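PDB 6T0Q: lectin from Pleurotus ostreatus, which binds calcium ions and galactose-type sugars such as N-acetyl-D-galactosamine, as a probably secreted, disulfide-linked fungal lectin probably built from two carbohydrate-binding-module-like domains. Local coordinates for residues N48-I59 and W109-V120; Q224-V234 and P266-F275. All coordinates share one frame; numbering follows the deposited sequence.

Contact 1: N48-I59 and W109-V120; sequences NIISTRPFRKNI and WNLFAIAGQNLV. With CA (calcium ion), chain F; NAG (2-acetamido-2-deoxy-beta-D-glucopyranose), chain E.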
loop_
_atom_site.group_PDB
_atom_site.type_symbol
_atom_site.label_atom_id
_atom_site.label_comp_id
_atom_site.label_asym_id
_atom_site.label_seq_id
_atom_site.Cartn_x
_atom_site.Cartn_y
_atom_site.Cartn_z
ATOM N N ASN A 48 -2.401 -4.578 -52.170
ATOM C CA ASN A 48 -1.963 -3.318 -51.583
ATOM C C ASN A 48 -0.442 -3.236 -51.538
ATOM O O ASN A 48 0.259 -4.250 -51.486
ATOM C CB ASN A 48 -2.529 -3.125 -50.169
ATOM C CG ASN A 48 -3.968 -2.652 -50.195
ATOM O OD1 ASN A 48 -4.231 -1.454 -50.208
ATOM N ND2 ASN A 48 -4.901 -3.591 -50.249
ATOM N N ILE A 49 0.061 -2.003 -51.515
ATOM C CA ILE A 49 1.504 -1.779 -51.484
ATOM C C ILE A 49 2.031 -1.947 -50.062
ATOM O O ILE A 49 1.305 -1.810 -49.074
ATOM C CB ILE A 49 1.862 -0.386 -52.034
ATOM C CG1 ILE A 49 1.247 0.701 -51.137
ATOM C CG2 ILE A 49 1.425 -0.249 -53.498
ATOM C CD1 ILE A 49 1.773 2.117 -51.409
ATOM N N ILE A 50 3.332 -2.230 -49.964
ATOM C CA ILE A 50 4.006 -2.197 -48.672
ATOM C C ILE A 50 3.899 -0.793 -48.105
ATOM O O ILE A 50 4.245 0.188 -48.773
ATOM C CB ILE A 50 5.468 -2.647 -48.820
ATOM C CG1 ILE A 50 5.528 -4.131 -49.205
ATOM C CG2 ILE A 50 6.240 -2.396 -47.535
ATOM C CD1 ILE A 50 6.954 -4.626 -49.549
ATOM N N SER A 51 3.408 -0.685 -46.874
ATOM C CA SER A 51 3.064 0.621 -46.327
ATOM C C SER A 51 2.639 0.471 -44.875
ATOM O O SER A 51 2.224 -0.606 -44.435
ATOM C CB SER A 51 1.939 1.281 -47.133
ATOM O OG SER A 51 0.841 0.394 -47.275
ATOM N N THR A 52 2.739 1.581 -44.145
ATOM C CA THR A 52 2.205 1.724 -42.798
ATOM C C THR A 52 1.155 2.829 -42.825
ATOM O O THR A 52 1.357 3.869 -43.460
ATOM C CB THR A 52 3.326 2.054 -41.801
ATOM O OG1 THR A 52 4.324 1.027 -41.865
ATOM C CG2 THR A 52 2.784 2.146 -40.374
ATOM N N ARG A 53 0.023 2.603 -42.155
ATOM C CA ARG A 53 -1.095 3.543 -42.244
ATOM C C ARG A 53 -1.731 3.765 -40.877
ATOM O O ARG A 53 -1.838 2.815 -40.087
ATOM C CB ARG A 53 -2.155 3.017 -43.235
ATOM C CG ARG A 53 -1.652 2.920 -44.685
ATOM C CD ARG A 53 -1.356 4.320 -45.224
ATOM N NE ARG A 53 -1.006 4.343 -46.647
ATOM C CZ ARG A 53 0.220 4.575 -47.110
ATOM N NH1 ARG A 53 1.223 4.788 -46.267
ATOM N NH2 ARG A 53 0.442 4.594 -48.416
ATOM N N PRO A 54 -2.151 4.995 -40.569
ATOM C CA PRO A 54 -2.792 5.277 -39.280
ATOM C C PRO A 54 -4.302 5.103 -39.307
ATOM O O PRO A 54 -4.965 5.324 -40.322
ATOM C CB PRO A 54 -2.451 6.756 -39.048
ATOM C CG PRO A 54 -2.503 7.336 -40.435
ATOM C CD PRO A 54 -1.965 6.228 -41.364
ATOM N N PHE A 55 -4.841 4.728 -38.146
ATOM C CA PHE A 55 -6.281 4.596 -37.937
ATOM C C PHE A 55 -6.613 5.123 -36.549
ATOM O O PHE A 55 -5.927 4.783 -35.582
ATOM C CB PHE A 55 -6.728 3.131 -38.096
ATOM C CG PHE A 55 -6.372 2.558 -39.440
ATOM C CD1 PHE A 55 -7.228 2.723 -40.524
ATOM C CD2 PHE A 55 -5.156 1.928 -39.637
ATOM C CE1 PHE A 55 -6.886 2.241 -41.786
ATOM C CE2 PHE A 55 -4.802 1.423 -40.891
ATOM C CZ PHE A 55 -5.666 1.591 -41.972
ATOM N N ARG A 56 -7.655 5.953 -36.459
ATOM C CA ARG A 56 -8.005 6.661 -35.232
ATOM C C ARG A 56 -9.511 6.696 -35.063
ATOM O O ARG A 56 -10.251 6.861 -36.037
ATOM C CB ARG A 56 -7.545 8.127 -35.239
ATOM C CG ARG A 56 -6.143 8.398 -34.822
ATOM C CD ARG A 56 -5.851 9.887 -35.031
ATOM N NE ARG A 56 -6.796 10.768 -34.336
ATOM C CZ ARG A 56 -6.453 11.603 -33.355
ATOM N NH1 ARG A 56 -5.193 11.658 -32.947
ATOM N NH2 ARG A 56 -7.366 12.386 -32.781
ATOM N N LYS A 57 -9.952 6.630 -33.809
ATOM C CA LYS A 57 -11.365 6.826 -33.502
ATOM C C LYS A 57 -11.492 7.346 -32.076
ATOM O O LYS A 57 -10.984 6.717 -31.143
ATOM C CB LYS A 57 -12.116 5.521 -33.689
ATOM C CG LYS A 57 -13.490 5.484 -33.104
ATOM C CD LYS A 57 -14.532 6.014 -34.039
ATOM C CE LYS A 57 -15.893 5.532 -33.564
ATOM N NZ LYS A 57 -16.999 6.179 -34.285
ATOM N N ASN A 58 -12.125 8.509 -31.918
ATOM C CA ASN A 58 -12.510 9.050 -30.614
ATOM C C ASN A 58 -13.864 8.455 -30.256
ATOM O O ASN A 58 -14.864 8.720 -30.930
ATOM C CB ASN A 58 -12.583 10.579 -30.660
ATOM C CG ASN A 58 -12.934 11.204 -29.297
ATOM O OD1 ASN A 58 -12.970 10.508 -28.282
ATOM N ND2 ASN A 58 -13.191 12.528 -29.282
ATOM N N ILE A 59 -13.907 7.644 -29.207
ATOM C CA ILE A 59 -15.133 6.974 -28.791
ATOM C C ILE A 59 -15.613 7.625 -27.502
ATOM O O ILE A 59 -14.893 7.635 -26.498
ATOM C CB ILE A 59 -14.912 5.465 -28.608
ATOM C CG1 ILE A 59 -14.592 4.830 -29.958
ATOM C CG2 ILE A 59 -16.144 4.819 -28.013
ATOM C CD1 ILE A 59 -14.378 3.332 -29.905
ATOM N N TRP A 109 -14.528 10.005 -22.685
ATOM C CA TRP A 109 -14.149 9.769 -24.073
ATOM C C TRP A 109 -12.783 9.105 -24.087
ATOM O O TRP A 109 -11.985 9.289 -23.164
ATOM C CB TRP A 109 -14.120 11.064 -24.911
ATOM C CG TRP A 109 -13.117 12.104 -24.438
ATOM C CD1 TRP A 109 -13.376 13.179 -23.631
ATOM C CD2 TRP A 109 -11.718 12.182 -24.765
ATOM N NE1 TRP A 109 -12.227 13.902 -23.421
ATOM C CE2 TRP A 109 -11.196 13.316 -24.105
ATOM C CE3 TRP A 109 -10.854 11.395 -25.539
ATOM C CZ2 TRP A 109 -9.848 13.687 -24.194
ATOM C CZ3 TRP A 109 -9.508 11.762 -25.624
ATOM C CH2 TRP A 109 -9.022 12.902 -24.956
ATOM N N ASN A 110 -12.518 8.327 -25.139
ATOM C CA ASN A 110 -11.240 7.634 -25.260
ATOM C C ASN A 110 -10.800 7.597 -26.715
ATOM O O ASN A 110 -11.593 7.265 -27.603
ATOM C CB ASN A 110 -11.330 6.216 -24.683
ATOM C CG ASN A 110 -11.513 6.224 -23.180
ATOM O OD1 ASN A 110 -10.550 6.392 -22.437
ATOM N ND2 ASN A 110 -12.755 6.071 -22.725
ATOM N N LEU A 111 -9.532 7.934 -26.950
ATOM C CA LEU A 111 -8.960 7.943 -28.292
ATOM C C LEU A 111 -8.233 6.625 -28.530
ATOM O O LEU A 111 -7.213 6.344 -27.889
ATOM C CB LEU A 111 -8.007 9.120 -28.475
ATOM C CG LEU A 111 -7.347 9.111 -29.856
ATOM C CD1 LEU A 111 -8.379 9.429 -30.953
ATOM C CD2 LEU A 111 -6.192 10.093 -29.886
ATOM N N PHE A 112 -8.746 5.822 -29.462
ATOM C CA PHE A 112 -8.087 4.590 -29.868
ATOM C C PHE A 112 -7.347 4.844 -31.175
ATOM O O PHE A 112 -7.893 5.468 -32.091
ATOM C CB PHE A 112 -9.104 3.457 -30.007
ATOM C CG PHE A 112 -9.830 3.159 -28.723
ATOM C CD1 PHE A 112 -10.978 3.865 -28.375
ATOM C CD2 PHE A 112 -9.329 2.218 -27.835
ATOM C CE1 PHE A 112 -11.629 3.621 -27.176
ATOM C CE2 PHE A 112 -9.980 1.967 -26.630
ATOM C CZ PHE A 112 -11.128 2.667 -26.303
ATOM N N ALA A 113 -6.097 4.396 -31.246
ATOM C CA ALA A 113 -5.297 4.617 -32.442
ATOM C C ALA A 113 -4.522 3.351 -32.753
ATOM O O ALA A 113 -4.009 2.688 -31.846
ATOM C CB ALA A 113 -4.336 5.801 -32.282
ATOM N N ILE A 114 -4.455 3.009 -34.036
ATOM C CA ILE A 114 -3.769 1.803 -34.486
ATOM C C ILE A 114 -2.910 2.170 -35.682
ATOM O O ILE A 114 -3.397 2.797 -36.628
ATOM C CB ILE A 114 -4.748 0.678 -34.872
ATOM C CG1 ILE A 114 -5.746 0.394 -33.748
ATOM C CG2 ILE A 114 -3.966 -0.608 -35.230
ATOM C CD1 ILE A 114 -6.830 -0.605 -34.145
ATOM N N ALA A 115 -1.643 1.790 -35.638
ATOM C CA ALA A 115 -0.770 1.864 -36.803
ATOM C C ALA A 115 -0.771 0.473 -37.421
ATOM O O ALA A 115 -0.313 -0.484 -36.790
ATOM C CB ALA A 115 0.640 2.305 -36.411
ATOM N N GLY A 116 -1.338 0.350 -38.619
ATOM C CA GLY A 116 -1.390 -0.918 -39.327
ATOM C C GLY A 116 -0.281 -0.979 -40.363
ATOM O O GLY A 116 0.107 0.035 -40.931
ATOM N N GLN A 117 0.243 -2.178 -40.600
ATOM C CA GLN A 117 1.403 -2.307 -41.472
ATOM C C GLN A 117 1.198 -3.461 -42.440
ATOM O O GLN A 117 0.958 -4.599 -42.020
ATOM C CB GLN A 117 2.683 -2.511 -40.654
ATOM C CG GLN A 117 3.938 -2.479 -41.495
ATOM C CD GLN A 117 5.221 -2.532 -40.667
ATOM O OE1 GLN A 117 5.226 -2.974 -39.511
ATOM N NE2 GLN A 117 6.320 -2.075 -41.263
ATOM N N ASN A 118 1.291 -3.160 -43.732
ATOM C CA ASN A 118 1.332 -4.186 -44.768
ATOM C C ASN A 118 2.790 -4.455 -45.107
ATOM O O ASN A 118 3.506 -3.545 -45.541
ATOM C CB ASN A 118 0.575 -3.744 -46.019
ATOM C CG ASN A 118 0.530 -4.838 -47.083
ATOM O OD1 ASN A 118 0.671 -6.020 -46.771
ATOM N ND2 ASN A 118 0.350 -4.447 -48.341
ATOM N N LEU A 119 3.227 -5.699 -44.911
ATOM C CA LEU A 119 4.626 -6.058 -45.091
ATOM C C LEU A 119 4.923 -6.691 -46.442
ATOM O O LEU A 119 6.096 -6.796 -46.812
ATOM C CB LEU A 119 5.071 -7.035 -43.987
ATOM C CG LEU A 119 5.060 -6.436 -42.580
ATOM C CD1 LEU A 119 5.346 -7.509 -41.531
ATOM C CD2 LEU A 119 6.087 -5.318 -42.506
ATOM N N VAL A 120 3.907 -7.118 -47.183
ATOM C CA VAL A 120 4.101 -7.955 -48.359
ATOM C C VAL A 120 3.480 -7.247 -49.553
ATOM O O VAL A 120 2.291 -6.904 -49.526
ATOM C CB VAL A 120 3.493 -9.351 -48.159
ATOM C CG1 VAL A 120 3.620 -10.175 -49.432
ATOM C CG2 VAL A 120 4.185 -10.063 -46.973
HETATM CA CA CA F . -0.446 -8.176 -46.257
HETATM C C1 NAG E . -13.511 13.326 -28.097
HETATM C C2 NAG E . -12.502 14.471 -27.999
HETATM C C3 NAG E . -12.775 15.330 -26.760
HETATM C C4 NAG E . -14.223 15.807 -26.726
HETATM C C5 NAG E . -15.156 14.603 -26.875
HETATM C C6 NAG E . -16.616 14.983 -26.964
HETATM C C7 NAG E . -10.336 13.998 -29.044
HETATM C C8 NAG E . -8.964 13.415 -28.857
HETATM N N2 NAG E . -11.141 13.958 -27.978
HETATM O O3 NAG E . -11.883 16.437 -26.783
HETATM O O5 NAG E . -14.846 13.859 -28.070
HETATM O O6 NAG E . -16.940 15.454 -28.265
HETATM O O7 NAG E . -10.702 14.470 -30.113
HETATM O O HOH W 1 -15.115 5.936 -24.276
HETATM O O HOH W 2 0.909 -10.542 -46.154
#
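From Ser51–Asn118 to Ile59–Asn110 the two strands run antiparallel, 4.6 Å apart at the closest approach of their axes and 167° between directions. Five hydrogen-bonded pairs supply ten backbone bonds, and the register never slips. Asn118 swings its CG anti to the backbone N (chi1 -176°), which takes the amide to the calcium ion: OD1 binds it at 2.5 Å, while ND2 donates to Ile49 O at 2.9 Å. That donor comes in above the carbonyl plane of Ile49, with Ser51 OG bonding from the opposite face, and the two roles of the amide fix its rotation. At the far end Asn58 ND2 is joined covalently to NAG C1, and the sugar's N2 sits over one face of the Trp109 indole, 3.5 Å from CE3. Between these ends Leu111 CD1 lies over one face of the Arg56 guanidinium, 3.6 Å from NH2; Arg56 NE pairs in turn with Asp167. Ile59 CD1 meets Phe112 CD1 at 3.8 Å. Strand 79-84 flanks 109-118 on the side away from 51-60, whereas Phe55, Phe112 and Ile114 pack against Ile127 and Ile131 of strand 126-135 in the facing sheet of the beta sandwich.

Contact 2: Q224-V234 and P266-F275; sequences QCTKVAVCATV and PNLHPTFNTF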
loop_
_atom_site.group_PDB
_atom_site.type_symbol
_atom_site.label_atom_id
_atom_site.label_comp_id
_atom_site.label_asym_id
_atom_site.label_seq_id
_atom_site.Cartn_x
_atom_site.Cartn_y
_atom_site.Cartn_z
ATOM N N GLN A 224 1.128 -1.134 -5.464
ATOM C CA GLN A 224 1.948 -0.101 -6.105
ATOM C C GLN A 224 1.438 1.249 -5.607
ATOM O O GLN A 224 0.552 1.858 -6.204
ATOM C CB GLN A 224 1.873 -0.207 -7.628
ATOM C CG GLN A 224 2.211 -1.585 -8.195
ATOM C CD GLN A 224 3.695 -1.919 -8.125
ATOM O OE1 GLN A 224 4.529 -1.049 -7.888
ATOM N NE2 GLN A 224 4.026 -3.191 -8.342
ATOM N N CYS A 225 2.001 1.728 -4.489
ATOM C CA CYS A 225 1.437 2.910 -3.839
ATOM C C CYS A 225 1.606 4.196 -4.644
ATOM O O CYS A 225 1.016 5.209 -4.269
ATOM C CB CYS A 225 2.030 3.099 -2.432
ATOM S SG CYS A 225 3.839 3.097 -2.308
ATOM N N THR A 226 2.358 4.192 -5.743
ATOM C CA THR A 226 2.494 5.387 -6.571
ATOM C C THR A 226 1.684 5.323 -7.868
ATOM O O THR A 226 1.826 6.208 -8.717
ATOM C CB THR A 226 3.960 5.629 -6.912
ATOM O OG1 THR A 226 4.397 4.613 -7.823
ATOM C CG2 THR A 226 4.814 5.581 -5.647
ATOM N N LYS A 227 0.864 4.297 -8.057
ATOM C CA LYS A 227 0.023 4.165 -9.244
ATOM C C LYS A 227 -1.436 4.061 -8.817
ATOM O O LYS A 227 -1.752 4.033 -7.628
ATOM C CB LYS A 227 0.437 2.938 -10.076
ATOM C CG LYS A 227 1.900 2.951 -10.516
ATOM C CD LYS A 227 2.304 1.657 -11.227
ATOM C CE LYS A 227 1.887 1.666 -12.684
ATOM N NZ LYS A 227 2.404 0.449 -13.390
ATOM N N VAL A 228 -2.328 3.981 -9.805
ATOM C CA VAL A 228 -3.767 3.890 -9.570
ATOM C C VAL A 228 -4.261 2.668 -10.337
ATOM O O VAL A 228 -4.339 2.696 -11.573
ATOM C CB VAL A 228 -4.518 5.160 -10.007
ATOM C CG1 VAL A 228 -6.024 4.957 -9.911
ATOM C CG2 VAL A 228 -4.085 6.373 -9.149
ATOM N N ALA A 229 -4.564 1.594 -9.611
ATOM C CA ALA A 229 -5.084 0.376 -10.208
ATOM C C ALA A 229 -6.562 0.543 -10.519
ATOM O O ALA A 229 -7.278 1.280 -9.835
ATOM C CB ALA A 229 -4.882 -0.809 -9.264
ATOM N N VAL A 230 -7.020 -0.147 -11.562
ATOM C CA VAL A 230 -8.371 0.071 -12.070
ATOM C C VAL A 230 -9.170 -1.230 -12.109
ATOM O O VAL A 230 -10.127 -1.396 -11.342
ATOM C CB VAL A 230 -8.319 0.733 -13.459
ATOM C CG1 VAL A 230 -9.724 0.889 -14.025
ATOM C CG2 VAL A 230 -7.625 2.105 -13.364
ATOM N N CYS A 231 -8.785 -2.164 -12.995
ATOM C CA CYS A 231 -9.505 -3.418 -13.202
ATOM C C CYS A 231 -8.511 -4.568 -13.123
ATOM O O CYS A 231 -7.328 -4.398 -13.428
ATOM C CB CYS A 231 -10.235 -3.475 -14.604
ATOM S SG CYS A 231 -11.669 -2.301 -14.821
ATOM N N ALA A 232 -8.996 -5.746 -12.715
ATOM C CA ALA A 232 -8.213 -6.968 -12.833
ATOM C C ALA A 232 -9.022 -8.021 -13.572
ATOM O O ALA A 232 -10.252 -8.079 -13.463
ATOM C CB ALA A 232 -7.777 -7.530 -11.479
ATOM N N THR A 233 -8.312 -8.828 -14.346
ATOM C CA THR A 233 -8.857 -10.032 -14.953
ATOM C C THR A 233 -8.118 -11.215 -14.354
ATOM O O THR A 233 -6.886 -11.196 -14.276
ATOM C CB THR A 233 -8.692 -9.999 -16.468
ATOM O OG1 THR A 233 -9.268 -8.783 -16.967
ATOM C CG2 THR A 233 -9.403 -11.207 -17.114
ATOM N N VAL A 234 -8.861 -12.226 -13.911
ATOM C CA VAL A 234 -8.284 -13.378 -13.219
ATOM C C VAL A 234 -8.667 -14.642 -13.968
ATOM O O VAL A 234 -9.842 -14.848 -14.287
ATOM C CB VAL A 234 -8.757 -13.466 -11.755
ATOM C CG1 VAL A 234 -8.146 -14.702 -11.067
ATOM C CG2 VAL A 234 -8.414 -12.194 -11.010
ATOM N N PRO A 266 -13.968 -5.204 -11.588
ATOM C CA PRO A 266 -14.014 -3.843 -12.139
ATOM C C PRO A 266 -13.841 -2.750 -11.099
ATOM O O PRO A 266 -13.869 -1.569 -11.463
ATOM C CB PRO A 266 -15.428 -3.786 -12.740
ATOM C CG PRO A 266 -16.241 -4.601 -11.762
ATOM C CD PRO A 266 -15.312 -5.717 -11.266
ATOM N N ASN A 267 -13.660 -3.105 -9.831
ATOM C CA ASN A 267 -13.730 -2.150 -8.731
ATOM C C ASN A 267 -12.562 -2.342 -7.773
ATOM O O ASN A 267 -12.733 -2.372 -6.555
ATOM C CB ASN A 267 -15.056 -2.298 -7.989
ATOM C CG ASN A 267 -15.220 -3.676 -7.366
ATOM O OD1 ASN A 267 -14.647 -4.658 -7.843
ATOM N ND2 ASN A 267 -15.994 -3.753 -6.290
ATOM N N LEU A 268 -11.351 -2.480 -8.318
ATOM C CA LEU A 268 -10.160 -2.592 -7.480
ATOM C C LEU A 268 -10.006 -1.371 -6.576
ATOM O O LEU A 268 -10.449 -0.268 -6.902
ATOM C CB LEU A 268 -8.909 -2.724 -8.345
ATOM C CG LEU A 268 -8.716 -3.987 -9.176
ATOM C CD1 LEU A 268 -7.423 -3.859 -9.966
ATOM C CD2 LEU A 268 -8.666 -5.189 -8.245
ATOM N N HIS A 269 -9.383 -1.582 -5.420
ATOM C CA HIS A 269 -8.861 -0.464 -4.653
ATOM C C HIS A 269 -7.739 0.190 -5.460
ATOM O O HIS A 269 -7.016 -0.495 -6.186
ATOM C CB HIS A 269 -8.332 -0.942 -3.299
ATOM C CG HIS A 269 -7.900 0.164 -2.386
ATOM N ND1 HIS A 269 -6.614 0.661 -2.374
ATOM C CD2 HIS A 269 -8.586 0.871 -1.452
ATOM C CE1 HIS A 269 -6.524 1.626 -1.472
ATOM N NE2 HIS A 269 -7.708 1.775 -0.901
ATOM N N PRO A 270 -7.592 1.517 -5.380
ATOM C CA PRO A 270 -6.612 2.185 -6.252
ATOM C C PRO A 270 -5.160 1.827 -5.968
ATOM O O PRO A 270 -4.332 1.953 -6.880
ATOM C CB PRO A 270 -6.881 3.683 -6.008
ATOM C CG PRO A 270 -7.676 3.743 -4.761
ATOM C CD PRO A 270 -8.470 2.482 -4.698
ATOM N N THR A 271 -4.803 1.402 -4.749
ATOM C CA THR A 271 -3.393 1.166 -4.441
ATOM C C THR A 271 -3.072 -0.179 -3.794
ATOM O O THR A 271 -1.911 -0.595 -3.861
ATOM C CB THR A 271 -2.842 2.277 -3.533
ATOM O OG1 THR A 271 -3.610 2.345 -2.321
ATOM C CG2 THR A 271 -2.877 3.622 -4.250
ATOM N N PHE A 272 -4.033 -0.877 -3.188
ATOM C CA PHE A 272 -3.719 -2.065 -2.398
ATOM C C PHE A 272 -4.801 -3.107 -2.636
ATOM O O PHE A 272 -5.964 -2.872 -2.297
ATOM C CB PHE A 272 -3.619 -1.696 -0.901
ATOM C CG PHE A 272 -3.103 -2.804 -0.001
ATOM C CD1 PHE A 272 -3.913 -3.876 0.356
ATOM C CD2 PHE A 272 -1.822 -2.735 0.537
ATOM C CE1 PHE A 272 -3.436 -4.884 1.207
ATOM C CE2 PHE A 272 -1.343 -3.725 1.389
ATOM C CZ PHE A 272 -2.152 -4.804 1.724
ATOM N N ASN A 273 -4.421 -4.263 -3.190
ATOM C CA ASN A 273 -5.375 -5.332 -3.475
ATOM C C ASN A 273 -4.788 -6.683 -3.110
ATOM O O ASN A 273 -3.662 -6.999 -3.505
ATOM C CB ASN A 273 -5.783 -5.320 -4.954
ATOM C CG ASN A 273 -6.563 -4.081 -5.312
ATOM O OD1 ASN A 273 -7.761 -3.999 -5.050
ATOM N ND2 ASN A 273 -5.884 -3.095 -5.882
ATOM N N THR A 274 -5.571 -7.488 -2.389
ATOM C CA THR A 274 -5.147 -8.800 -1.911
ATOM C C THR A 274 -6.022 -9.882 -2.532
ATOM O O THR A 274 -7.247 -9.868 -2.365
ATOM C CB THR A 274 -5.224 -8.890 -0.384
ATOM O OG1 THR A 274 -4.215 -8.058 0.201
ATOM C CG2 THR A 274 -4.995 -10.340 0.063
ATOM N N PHE A 275 -5.392 -10.821 -3.226
ATOM C CA PHE A 275 -6.071 -11.966 -3.807
ATOM C C PHE A 275 -5.875 -13.148 -2.870
ATOM O O PHE A 275 -4.748 -13.426 -2.453
ATOM C CB PHE A 275 -5.513 -12.261 -5.204
ATOM C CG PHE A 275 -5.614 -11.077 -6.144
ATOM C CD1 PHE A 275 -4.646 -10.086 -6.142
ATOM C CD2 PHE A 275 -6.691 -10.945 -7.004
ATOM C CE1 PHE A 275 -4.747 -8.979 -6.992
ATOM C CE2 PHE A 275 -6.801 -9.843 -7.857
ATOM C CZ PHE A 275 -5.831 -8.867 -7.851
HETATM O O HOH W 3 -1.754 0.995 -7.490
HETATM O O HOH W 4 -12.099 0.404 -10.934
#
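Leu268 packs against Ala229 and Ala232 where one sheet of the C-terminal beta sandwich meets the loop that crosses to the other. Strands 229-234 and 273-275 belong to the two facing sheets; their axes come no closer than 11.1 Å and are only 10° from parallel, so side chains and the loop before strand 273-275 make the contact. The tight part is apolar. With its CG beside the backbone N (chi1 -67°), Leu268 drops CD1 onto the main chain of Cys231, 3.4 Å from its C, and CD1 also lies 4.0 Å from Ala232 CB. Deeper in, Ala232 CB touches the edge of the Phe275 ring. A nearly straight bond from Ala229 N to Pro270 O, 2.8 Å, ties the loop down; the Asn273 amide holds His269 by both backbone N and O, its OD1 also bonded by Asn247. Packing slackens toward solvent: exposed Val228 CG1 comes no nearer than 4.2 Å to Pro270 CB. Beyond it, the type I turn from Gln224 to Lys227 carries Cys225 to a disulfide with Cys225 of the second subunit. By Pro266, the bond from Leu268 N to Val230 O is weak, but a water donates to both Val230 O and Pro266 O, 2.7 Å from each.

How the contacts relate
From the N terminus the chain first meets contact 1, which closes a 49-residue, strand-rich excursion by bringing 109-120 back beside 48-59 within a single sheet. Contact 2 opens about a hundred residues later and closes a 31-residue loop, joining opposite sheets of the second sandwich. The two are in series, neither nested nor crossed, with centres about 31 Å apart and nearest atoms about 10 Å. What links them is the excursion of contact 1: it contains Cys69, disulfide-bonded to Cys231 of contact 2, and strand 98-104, whose Phe102 and Ala104 touch Thr233 and Val230. Contact 2 thus lies at the junction of the two sandwiches and also reaches the second subunit; no other protein chain touches contact 1.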